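ABC transporter, solute-binding protein (Staphylococcus aureus, PDB 6LKK) binds alpha-D-glucose 6-phosphate in the cleft of a solute-binding protein fold and acts as a sugar-phosphate sensor for two-component signalling. Local coordinates at residues Y9-I14 against I31-T36; T36-S41 against P134-T139; G57-E62 against M212-G217. One frame throughout, in Å; residues are numbered along the deposited sequence.

Contact 1. Residues Y9-I14 against I31-T36; sequences YQSNLI and IKHGST. With G6P (6-O-phosphono-alpha-D-glucopyranose), chain B.
H33 has the largest single share of this contact and lies beside the start of helix 11-25. Its CB points toward Y9-I14, and CG lies anti to the carbonyl carbon (chi1 -71°). This torsion brings the ring edge to the backbone ahead of the helix. ND1 donates to the carbonyl O of Y9, which lies near the ring plane. The bond is weak: ND1 to Y9 O is 2.9 Å, but the angle at the hydrogen is only 121°. The next atom, CE1, comes 3.8 Å from S11 N. NE2, at the tip, reaches a water at 2.7 Å, in the plane of the ring. The same water meets S11 OG and so bridges imidazole and helix. I31 CG2 sits over one face of the ring, 3.4 Å above its plane and toward the rim.

The apolar part is I14 against I31. I14 has its CG1 in the crowded position between backbone N and carbonyl carbon, and CD1 reaches across to I31 CD1 at 3.9 Å. The two side chains cross obliquely.

Y9, S35 and T36 belong to the ligand pocket. The Y9 ring leads away from I31-T36 and lies by the sugar, with CD1 3.2 Å from O4 of G6P. Its hydroxyl is hydrogen-bonded to D216. S35 is the N-cap residue of the next helix. T36, just past it, grips one phosphate oxygen twice: the backbone N donates to O1P almost straight (164°), and OG1 donates to the same atom at 2.7 Å. The helix start would add a favourable dipole there. Overall, this is a beta-alpha-beta unit (strand 2-7, helix 11-25, strand 28-33) whose strand-end loops line the ligand pocket, as in periplasmic-binding-protein folds.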
loop_
_atom_site.group_PDB
_atom_site.type_symbol
_atom_site.label_atom_id
_atom_site.label_comp_id
_atom_site.label_asym_id
_atom_site.label_seq_id
_atom_site.Cartn_x
_atom_site.Cartn_y
_atom_site.Cartn_z
ATOM N N TYR A 9 3.978 -3.696 5.069
ATOM C CA TYR A 9 4.541 -2.403 5.426
ATOM C C TYR A 9 6.023 -2.538 5.745
ATOM O O TYR A 9 6.496 -3.592 6.177
ATOM C CB TYR A 9 3.835 -1.800 6.641
ATOM C CG TYR A 9 2.432 -1.297 6.397
ATOM C CD1 TYR A 9 2.182 -0.307 5.459
ATOM C CD2 TYR A 9 1.365 -1.781 7.138
ATOM C CE1 TYR A 9 0.899 0.162 5.243
ATOM C CE2 TYR A 9 0.084 -1.317 6.932
ATOM C CZ TYR A 9 -0.146 -0.347 5.987
ATOM O OH TYR A 9 -1.422 0.118 5.780
ATOM N N GLN A 10 6.751 -1.446 5.552
ATOM C CA GLN A 10 8.126 -1.372 6.015
ATOM C C GLN A 10 8.157 -1.191 7.527
ATOM O O GLN A 10 7.246 -0.618 8.128
ATOM C CB GLN A 10 8.863 -0.223 5.326
ATOM C CG GLN A 10 9.047 -0.435 3.834
ATOM C CD GLN A 10 9.903 -1.648 3.518
ATOM O OE1 GLN A 10 11.108 -1.651 3.761
ATOM N NE2 GLN A 10 9.278 -2.689 2.982
ATOM N N SER A 11 9.227 -1.695 8.142
ATOM C CA SER A 11 9.319 -1.689 9.599
ATOM C C SER A 11 9.188 -0.279 10.169
ATOM O O SER A 11 8.567 -0.085 11.222
ATOM C CB SER A 11 10.643 -2.315 10.034
ATOM O OG SER A 11 10.694 -2.465 11.441
ATOM N N ASN A 12 9.764 0.720 9.495
ATOM C CA ASN A 12 9.794 2.063 10.066
ATOM C C ASN A 12 8.401 2.635 10.287
ATOM O O ASN A 12 8.238 3.523 11.132
ATOM C CB ASN A 12 10.598 3.008 9.170
ATOM C CG ASN A 12 9.867 3.371 7.894
ATOM O OD1 ASN A 12 9.495 2.500 7.110
ATOM N ND2 ASN A 12 9.648 4.666 7.685
ATOM N N LEU A 13 7.393 2.150 9.560
ATOM C CA LEU A 13 6.049 2.693 9.713
ATOM C C LEU A 13 5.306 2.045 10.876
ATOM O O LEU A 13 4.565 2.728 11.595
ATOM C CB LEU A 13 5.249 2.513 8.419
ATOM C CG LEU A 13 3.804 3.026 8.461
ATOM C CD1 LEU A 13 3.769 4.536 8.609
ATOM C CD2 LEU A 13 3.037 2.590 7.227
ATOM N N ILE A 14 5.472 0.737 11.074
ATOM C CA ILE A 14 4.631 -0.006 12.001
ATOM C C ILE A 14 5.377 -0.505 13.237
ATOM O O ILE A 14 4.738 -0.723 14.274
ATOM C CB ILE A 14 3.927 -1.187 11.301
ATOM C CG1 ILE A 14 4.944 -2.151 10.686
ATOM C CG2 ILE A 14 2.963 -0.670 10.237
ATOM C CD1 ILE A 14 4.330 -3.462 10.222
ATOM N N ILE A 31 6.681 -9.417 13.653
ATOM C CA ILE A 31 6.176 -9.065 12.332
ATOM C C ILE A 31 6.779 -10.011 11.308
ATOM O O ILE A 31 7.984 -10.289 11.336
ATOM C CB ILE A 31 6.499 -7.607 11.953
ATOM C CG1 ILE A 31 6.080 -6.640 13.066
ATOM C CG2 ILE A 31 5.800 -7.250 10.644
ATOM C CD1 ILE A 31 6.583 -5.224 12.857
ATOM N N LYS A 32 5.943 -10.492 10.394
ATOM C CA LYS A 32 6.393 -11.238 9.225
ATOM C C LYS A 32 6.231 -10.328 8.012
ATOM O O LYS A 32 5.104 -10.002 7.621
ATOM C CB LYS A 32 5.602 -12.533 9.061
ATOM C CG LYS A 32 6.235 -13.517 8.091
ATOM C CD LYS A 32 5.412 -14.791 7.961
ATOM C CE LYS A 32 5.457 -15.633 9.232
ATOM N NZ LYS A 32 6.267 -16.871 9.058
ATOM N N HIS A 33 7.354 -9.915 7.429
ATOM C CA HIS A 33 7.376 -8.980 6.313
ATOM C C HIS A 33 7.443 -9.725 4.985
ATOM O O HIS A 33 7.947 -10.848 4.903
ATOM C CB HIS A 33 8.574 -8.032 6.418
ATOM C CG HIS A 33 8.458 -7.018 7.513
ATOM N ND1 HIS A 33 7.648 -5.906 7.415
ATOM C CD2 HIS A 33 9.064 -6.935 8.720
ATOM C CE1 HIS A 33 7.755 -5.188 8.518
ATOM N NE2 HIS A 33 8.609 -5.789 9.326
ATOM N N GLY A 34 6.933 -9.080 3.942
ATOM C CA GLY A 34 6.993 -9.630 2.602
ATOM C C GLY A 34 6.038 -8.896 1.689
ATOM O O GLY A 34 5.231 -8.071 2.124
ATOM N N SER A 35 6.152 -9.201 0.399
ATOM C CA SER A 35 5.192 -8.681 -0.564
ATOM C C SER A 35 3.793 -9.165 -0.203
ATOM O O SER A 35 3.616 -10.265 0.327
ATOM C CB SER A 35 5.561 -9.125 -1.979
ATOM O OG SER A 35 6.844 -8.650 -2.338
ATOM N N THR A 36 2.790 -8.330 -0.490
ATOM C CA THR A 36 1.428 -8.608 -0.038
ATOM C C THR A 36 0.980 -10.007 -0.443
ATOM O O THR A 36 0.546 -10.804 0.396
ATOM C CB THR A 36 0.452 -7.566 -0.594
ATOM O OG1 THR A 36 0.812 -6.253 -0.139
ATOM C CG2 THR A 36 -0.971 -7.867 -0.138
HETATM C C1 G6P B . 0.911 -0.898 -1.084
HETATM C C2 G6P B . 0.017 -0.668 0.160
HETATM C C3 G6P B . 0.721 -0.789 1.460
HETATM C C4 G6P B . 1.737 -1.841 1.417
HETATM C C5 G6P B . 2.850 -1.421 0.463
HETATM C C6 G6P B . 3.831 -2.535 0.280
HETATM O O1 G6P B . 0.763 0.161 -1.981
HETATM O O2 G6P B . -0.594 0.632 0.092
HETATM O O3 G6P B . -0.283 -1.127 2.513
HETATM O O4 G6P B . 2.312 -2.040 2.732
HETATM O O5 G6P B . 2.352 -1.053 -0.876
HETATM O O6 G6P B . 3.147 -3.664 -0.215
HETATM P P G6P B . 3.742 -4.471 -1.576
HETATM O O1P G6P B . 2.883 -5.704 -1.796
HETATM O O2P G6P B . 5.207 -4.888 -1.342
HETATM O O3P G6P B . 3.650 -3.579 -2.759
HETATM O O HOH W 1 10.054 -5.450 11.541
#

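Contact 2. Residues T36-S41 against P134-T139. With G6P (6-O-phosphono-alpha-D-glucopyranose), chain B.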
loop_
_atom_site.group_PDB
_atom_site.type_symbol
_atom_site.label_atom_id
_atom_site.label_comp_id
_atom_site.label_asym_id
_atom_site.label_seq_id
_atom_site.Cartn_x
_atom_site.Cartn_y
_atom_site.Cartn_z
ATOM N N THR A 36 2.790 -8.330 -0.490
ATOM C CA THR A 36 1.428 -8.608 -0.038
ATOM C C THR A 36 0.980 -10.007 -0.443
ATOM O O THR A 36 0.546 -10.804 0.396
ATOM C CB THR A 36 0.452 -7.566 -0.594
ATOM O OG1 THR A 36 0.812 -6.253 -0.139
ATOM C CG2 THR A 36 -0.971 -7.867 -0.138
ATOM N N GLN A 37 1.064 -10.321 -1.737
ATOM C CA GLN A 37 0.535 -11.594 -2.211
ATOM C C GLN A 37 1.419 -12.764 -1.801
ATOM O O GLN A 37 0.923 -13.885 -1.648
ATOM C CB GLN A 37 0.358 -11.555 -3.725
ATOM C CG GLN A 37 -0.741 -10.612 -4.186
ATOM C CD GLN A 37 -2.089 -10.963 -3.589
ATOM O OE1 GLN A 37 -2.475 -12.132 -3.546
ATOM N NE2 GLN A 37 -2.805 -9.954 -3.111
ATOM N N VAL A 38 2.720 -12.533 -1.622
ATOM C CA VAL A 38 3.590 -13.586 -1.110
ATOM C C VAL A 38 3.202 -13.938 0.320
ATOM O O VAL A 38 3.110 -15.117 0.685
ATOM C CB VAL A 38 5.065 -13.159 -1.208
ATOM C CG1 VAL A 38 5.975 -14.223 -0.605
ATOM C CG2 VAL A 38 5.444 -12.896 -2.656
ATOM N N LEU A 39 2.969 -12.921 1.152
ATOM C CA LEU A 39 2.492 -13.164 2.510
ATOM C C LEU A 39 1.190 -13.954 2.493
ATOM O O LEU A 39 1.030 -14.929 3.237
ATOM C CB LEU A 39 2.306 -11.834 3.242
ATOM C CG LEU A 39 3.579 -11.083 3.641
ATOM C CD1 LEU A 39 3.231 -9.678 4.107
ATOM C CD2 LEU A 39 4.334 -11.827 4.731
ATOM N N LEU A 40 0.243 -13.548 1.644
ATOM C CA LEU A 40 -1.043 -14.230 1.589
ATOM C C LEU A 40 -0.892 -15.658 1.081
ATOM O O LEU A 40 -1.580 -16.568 1.556
ATOM C CB LEU A 40 -2.014 -13.443 0.709
ATOM C CG LEU A 40 -2.507 -12.122 1.302
ATOM C CD1 LEU A 40 -3.173 -11.259 0.240
ATOM C CD2 LEU A 40 -3.470 -12.383 2.453
ATOM N N SER A 41 0.008 -15.876 0.120
ATOM C CA SER A 41 0.204 -17.220 -0.415
ATOM C C SER A 41 0.883 -18.128 0.603
ATOM O O SER A 41 0.471 -19.281 0.783
ATOM C CB SER A 41 1.021 -17.155 -1.704
ATOM O OG SER A 41 0.280 -16.538 -2.743
ATOM N N PRO A 134 3.534 -6.986 -10.556
ATOM C CA PRO A 134 2.097 -6.874 -10.257
ATOM C C PRO A 134 1.466 -8.178 -9.807
ATOM O O PRO A 134 0.356 -8.152 -9.262
ATOM C CB PRO A 134 1.494 -6.391 -11.582
ATOM C CG PRO A 134 2.450 -6.844 -12.624
ATOM C CD PRO A 134 3.814 -6.822 -11.993
ATOM N N ASN A 135 2.131 -9.313 -10.014
ATOM C CA ASN A 135 1.576 -10.594 -9.603
ATOM C C ASN A 135 1.776 -10.873 -8.122
ATOM O O ASN A 135 1.053 -11.705 -7.562
ATOM C CB ASN A 135 2.208 -11.725 -10.421
ATOM C CG ASN A 135 1.967 -11.573 -11.909
ATOM O OD1 ASN A 135 0.865 -11.815 -12.399
ATOM N ND2 ASN A 135 3.002 -11.174 -12.639
ATOM N N THR A 136 2.730 -10.200 -7.475
ATOM C CA THR A 136 3.067 -10.485 -6.089
ATOM C C THR A 136 2.912 -9.300 -5.149
ATOM O O THR A 136 2.921 -9.506 -3.930
ATOM C CB THR A 136 4.511 -10.995 -5.981
ATOM O OG1 THR A 136 5.407 -10.039 -6.560
ATOM C CG2 THR A 136 4.663 -12.335 -6.685
ATOM N N THR A 137 2.773 -8.077 -5.659
ATOM C CA THR A 137 2.783 -6.884 -4.825
ATOM C C THR A 137 1.482 -6.107 -4.976
ATOM O O THR A 137 0.853 -6.112 -6.039
ATOM C CB THR A 137 3.960 -5.957 -5.178
ATOM O OG1 THR A 137 3.782 -5.425 -6.497
ATOM C CG2 THR A 137 5.286 -6.701 -5.103
ATOM N N THR A 138 1.086 -5.432 -3.894
ATOM C CA THR A 138 -0.015 -4.481 -3.987
ATOM C C THR A 138 0.353 -3.318 -4.896
ATOM O O THR A 138 -0.450 -2.893 -5.735
ATOM C CB THR A 138 -0.385 -3.957 -2.595
ATOM O OG1 THR A 138 -1.014 -4.991 -1.835
ATOM C CG2 THR A 138 -1.339 -2.758 -2.686
ATOM N N THR A 139 1.567 -2.792 -4.741
ATOM C CA THR A 139 1.934 -1.551 -5.416
ATOM C C THR A 139 1.983 -1.737 -6.927
ATOM O O THR A 139 1.419 -0.932 -7.674
ATOM C CB THR A 139 3.276 -1.053 -4.882
ATOM O OG1 THR A 139 3.182 -0.882 -3.463
ATOM C CG2 THR A 139 3.650 0.276 -5.515
HETATM C C1 G6P B . 0.911 -0.898 -1.084
HETATM C C2 G6P B . 0.017 -0.668 0.160
HETATM C C3 G6P B . 0.721 -0.789 1.460
HETATM C C4 G6P B . 1.737 -1.841 1.417
HETATM C C5 G6P B . 2.850 -1.421 0.463
HETATM C C6 G6P B . 3.831 -2.535 0.280
HETATM O O1 G6P B . 0.763 0.161 -1.981
HETATM O O2 G6P B . -0.594 0.632 0.092
HETATM O O3 G6P B . -0.283 -1.127 2.513
HETATM O O4 G6P B . 2.312 -2.040 2.732
HETATM O O5 G6P B . 2.352 -1.053 -0.876
HETATM O O6 G6P B . 3.147 -3.664 -0.215
HETATM P P G6P B . 3.742 -4.471 -1.576
HETATM O O1P G6P B . 2.883 -5.704 -1.796
HETATM O O2P G6P B . 5.207 -4.888 -1.342
HETATM O O3P G6P B . 3.650 -3.579 -2.759
HETATM O O HOH W 2 -2.378 -7.131 -3.084
#
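V38 lies alongside T136, both side chains pointing the same way, and its CG2 rests 3.9 Å from T136 CB. This is the outer part of a contact between two helix starts, 36-45 and 138-151. They meet at the phosphate end of the ligand cleft, consistent with the two-lobed fold of periplasmic binding proteins.

The backbone joins them directly. Q37 N donates to T136 O over 3.0 Å. The donor sits well above the carbonyl plane, 40° out of it, so the bond is not aimed at a lone pair. Q37 CB then covers the same carbonyl oxygen at 3.3 Å. The glutamine chain bends at chi2 (-58°), and its amide leads away from P134-T139. NE2 donates to T63 O and to a water, and that water also meets T138 OG1.

T138 has OG1 anti to the carbonyl carbon (chi1 -71°). This turns the hydroxyl obliquely across the T36 side chain, 2.8 Å from T36 OG1. Its CG2 lies instead against the sugar, 3.3 Å from G6P C1. The T138 backbone N donates to phosphate O1P at 2.8 Å. O1P therefore takes bonds from both helix starts, since T36 also binds it. Two helix N-termini facing one phosphate would help to stabilise its negative charge.

T137 is the N-cap residue of helix 138-151. Its OG1 takes the hydrogen bond of G140 N. T139 binds the ligand along a second line. Its backbone N donates to O3P, nearly straight. Its hydroxyl is used in both directions: OG1 donates to phosphate O3P at 2.8 Å and accepts from the anomeric hydroxyl O1 of G6P at 3.0 Å.

Contact 3. Residues G57-E62 against M212-G217; sequences GGVLSE and MLNVDG. With G6P (6-O-phosphono-alpha-D-glucopyranose), chain B.
Two glycines, G57 and G58, pair with the final residue of M212-G217 beside the sugar, in the buried ligand pocket of what its family indicates is a periplasmic-binding-protein fold. The pairing continues the antiparallel pairing of strands 54-56 and 213-221.

This side is tight. G57 N donates to G217 O at 2.9 Å, and G217 N donates back to G58 O at 3.1 Å. Both donors lie nearly along the C=O axis of their acceptor. G58 O is crowded further by the CA-H of D216, 3.3 Å away, and by a weak bond from L60 N that closes the inverse gamma turn centred on V59. V59 CG1 packs obliquely against N214 CB at 3.6 Å. L60 CD1 sits by G217 O.

The other side is wet. S61 does not reach V215 directly, and two waters span the distance. One accepts from S61 N, the other meets S61 OG, and both donate to V215 O.

The polar ends turn to the sugar. D216 has CG anti to the carbonyl carbon (chi1 -65°) and accepts two hydroxyl hydrogen bonds, one on each oxygen. G6P O3 donates to OD2 at 2.7 Å, and G6P O2 donates to OD1. OD2 is also hydrogen-bonded to Y9 OH, consistent with holding the carboxylate in place. G58 N donates to O3 almost straight (173°), so O3 both accepts and donates. N214 is held by Q142 at OD1, leaving the amide turned so that its ND2 donates to G6P O2 at 3.0 Å, with an angle of 170° at the hydrogen.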
loop_
_atom_site.group_PDB
_atom_site.type_symbol
_atom_site.label_atom_id
_atom_site.label_comp_id
_atom_site.label_asym_id
_atom_site.label_seq_id
_atom_site.Cartn_x
_atom_site.Cartn_y
_atom_site.Cartn_z
ATOM N N GLY A 57 -2.055 -4.116 6.264
ATOM C CA GLY A 57 -1.432 -3.576 5.078
ATOM C C GLY A 57 -1.889 -4.294 3.820
ATOM O O GLY A 57 -2.396 -5.420 3.851
ATOM N N GLY A 58 -1.705 -3.625 2.692
ATOM C CA GLY A 58 -2.221 -4.110 1.435
ATOM C C GLY A 58 -3.699 -3.801 1.273
ATOM O O GLY A 58 -4.415 -3.492 2.225
ATOM N N VAL A 59 -4.156 -3.885 0.027
ATOM C CA VAL A 59 -5.554 -3.623 -0.297
ATOM C C VAL A 59 -6.337 -4.909 -0.069
ATOM O O VAL A 59 -6.834 -5.535 -1.011
ATOM C CB VAL A 59 -5.708 -3.089 -1.736
ATOM C CG1 VAL A 59 -5.126 -1.688 -1.826
ATOM C CG2 VAL A 59 -5.030 -4.003 -2.754
ATOM N N LEU A 60 -6.458 -5.297 1.202
ATOM C CA LEU A 60 -6.992 -6.610 1.543
ATOM C C LEU A 60 -8.443 -6.771 1.115
ATOM O O LEU A 60 -8.854 -7.873 0.737
ATOM C CB LEU A 60 -6.858 -6.846 3.046
ATOM C CG LEU A 60 -5.438 -6.819 3.613
ATOM C CD1 LEU A 60 -5.465 -7.119 5.100
ATOM C CD2 LEU A 60 -4.536 -7.802 2.888
ATOM N N SER A 61 -9.239 -5.703 1.174
ATOM C CA SER A 61 -10.649 -5.825 0.820
ATOM C C SER A 61 -10.840 -6.305 -0.612
ATOM O O SER A 61 -11.924 -6.797 -0.947
ATOM C CB SER A 61 -11.357 -4.486 1.011
ATOM O OG SER A 61 -10.846 -3.511 0.116
ATOM N N GLU A 62 -9.814 -6.189 -1.457
ATOM C CA GLU A 62 -9.945 -6.479 -2.876
ATOM C C GLU A 62 -9.008 -7.560 -3.397
ATOM O O GLU A 62 -9.188 -7.997 -4.539
ATOM C CB GLU A 62 -9.718 -5.195 -3.692
ATOM C CG GLU A 62 -10.750 -4.113 -3.411
ATOM C CD GLU A 62 -10.443 -2.803 -4.113
ATOM O OE1 GLU A 62 -9.401 -2.720 -4.799
ATOM O OE2 GLU A 62 -11.247 -1.856 -3.978
ATOM N N MET A 212 -4.079 6.218 -8.189
ATOM C CA MET A 212 -4.764 5.165 -7.452
ATOM C C MET A 212 -4.633 5.404 -5.952
ATOM O O MET A 212 -3.532 5.650 -5.448
ATOM C CB MET A 212 -4.180 3.801 -7.823
ATOM C CG MET A 212 -4.839 2.614 -7.138
ATOM S SD MET A 212 -6.594 2.467 -7.510
ATOM C CE MET A 212 -6.516 2.251 -9.282
ATOM N N LEU A 213 -5.754 5.328 -5.233
ATOM C CA LEU A 213 -5.761 5.444 -3.777
ATOM C C LEU A 213 -5.998 4.062 -3.184
ATOM O O LEU A 213 -7.087 3.495 -3.322
ATOM C CB LEU A 213 -6.827 6.426 -3.299
ATOM C CG LEU A 213 -6.849 6.683 -1.788
ATOM C CD1 LEU A 213 -5.580 7.388 -1.335
ATOM C CD2 LEU A 213 -8.073 7.487 -1.392
ATOM N N ASN A 214 -4.980 3.524 -2.521
ATOM C CA ASN A 214 -5.121 2.251 -1.832
ATOM C C ASN A 214 -5.833 2.460 -0.504
ATOM O O ASN A 214 -5.459 3.335 0.281
ATOM C CB ASN A 214 -3.756 1.612 -1.577
ATOM C CG ASN A 214 -2.988 1.335 -2.846
ATOM O OD1 ASN A 214 -3.539 1.378 -3.945
ATOM N ND2 ASN A 214 -1.701 1.035 -2.699
ATOM N N VAL A 215 -6.849 1.648 -0.246
ATOM C CA VAL A 215 -7.457 1.560 1.074
ATOM C C VAL A 215 -6.823 0.348 1.745
ATOM O O VAL A 215 -7.209 -0.797 1.486
ATOM C CB VAL A 215 -8.981 1.451 1.000
ATOM C CG1 VAL A 215 -9.581 1.487 2.401
ATOM C CG2 VAL A 215 -9.557 2.579 0.149
ATOM N N ASP A 216 -5.820 0.596 2.584
ATOM C CA ASP A 216 -5.159 -0.478 3.311
ATOM C C ASP A 216 -6.091 -1.033 4.383
ATOM O O ASP A 216 -6.896 -0.307 4.969
ATOM C CB ASP A 216 -3.865 0.027 3.950
ATOM C CG ASP A 216 -2.819 0.436 2.925
ATOM O OD1 ASP A 216 -3.055 0.266 1.709
ATOM O OD2 ASP A 216 -1.749 0.929 3.344
ATOM N N GLY A 217 -5.979 -2.341 4.640
ATOM C CA GLY A 217 -6.903 -3.022 5.520
ATOM C C GLY A 217 -6.201 -3.831 6.595
ATOM O O GLY A 217 -4.978 -4.020 6.579
HETATM C C1 G6P B . 0.911 -0.898 -1.084
HETATM C C2 G6P B . 0.017 -0.668 0.160
HETATM C C3 G6P B . 0.721 -0.789 1.460
HETATM C C4 G6P B . 1.737 -1.841 1.417
HETATM C C5 G6P B . 2.850 -1.421 0.463
HETATM C C6 G6P B . 3.831 -2.535 0.280
HETATM O O1 G6P B . 0.763 0.161 -1.981
HETATM O O2 G6P B . -0.594 0.632 0.092
HETATM O O3 G6P B . -0.283 -1.127 2.513
HETATM O O4 G6P B . 2.312 -2.040 2.732
HETATM O O5 G6P B . 2.352 -1.053 -0.876
HETATM O O6 G6P B . 3.147 -3.664 -0.215
HETATM P P G6P B . 3.742 -4.471 -1.576
HETATM O O1P G6P B . 2.883 -5.704 -1.796
HETATM O O2P G6P B . 5.207 -4.888 -1.342
HETATM O O3P G6P B . 3.650 -3.579 -2.759
HETATM O O HOH W 3 -8.481 -3.062 2.498
HETATM O O HOH W 4 -8.538 -2.228 -0.572
#

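The three contacts surround one G6P molecule. The centres of contacts 1 and 2 lie about 12 Å apart, as do those of contacts 2 and 3. Those of contacts 1 and 3 lie about 14 Å apart. Contact 1 closes before contact 2 opens and shares T36 with it, since helix 36-45 directly follows strand 28-33. Contact 3 crosses contact 2 along the chain, because 57-62 lies between 36-41 and 134-139. Contacts 1 and 3 reach the same mixed sheet. Contacts 1 and 2 hold the phosphate, and contact 2 also reaches the anomeric end; contact 3 and Y9 meet the sugar hydroxyls. Distant parts of the chain thus converge on one ligand, consistent with a sensor role.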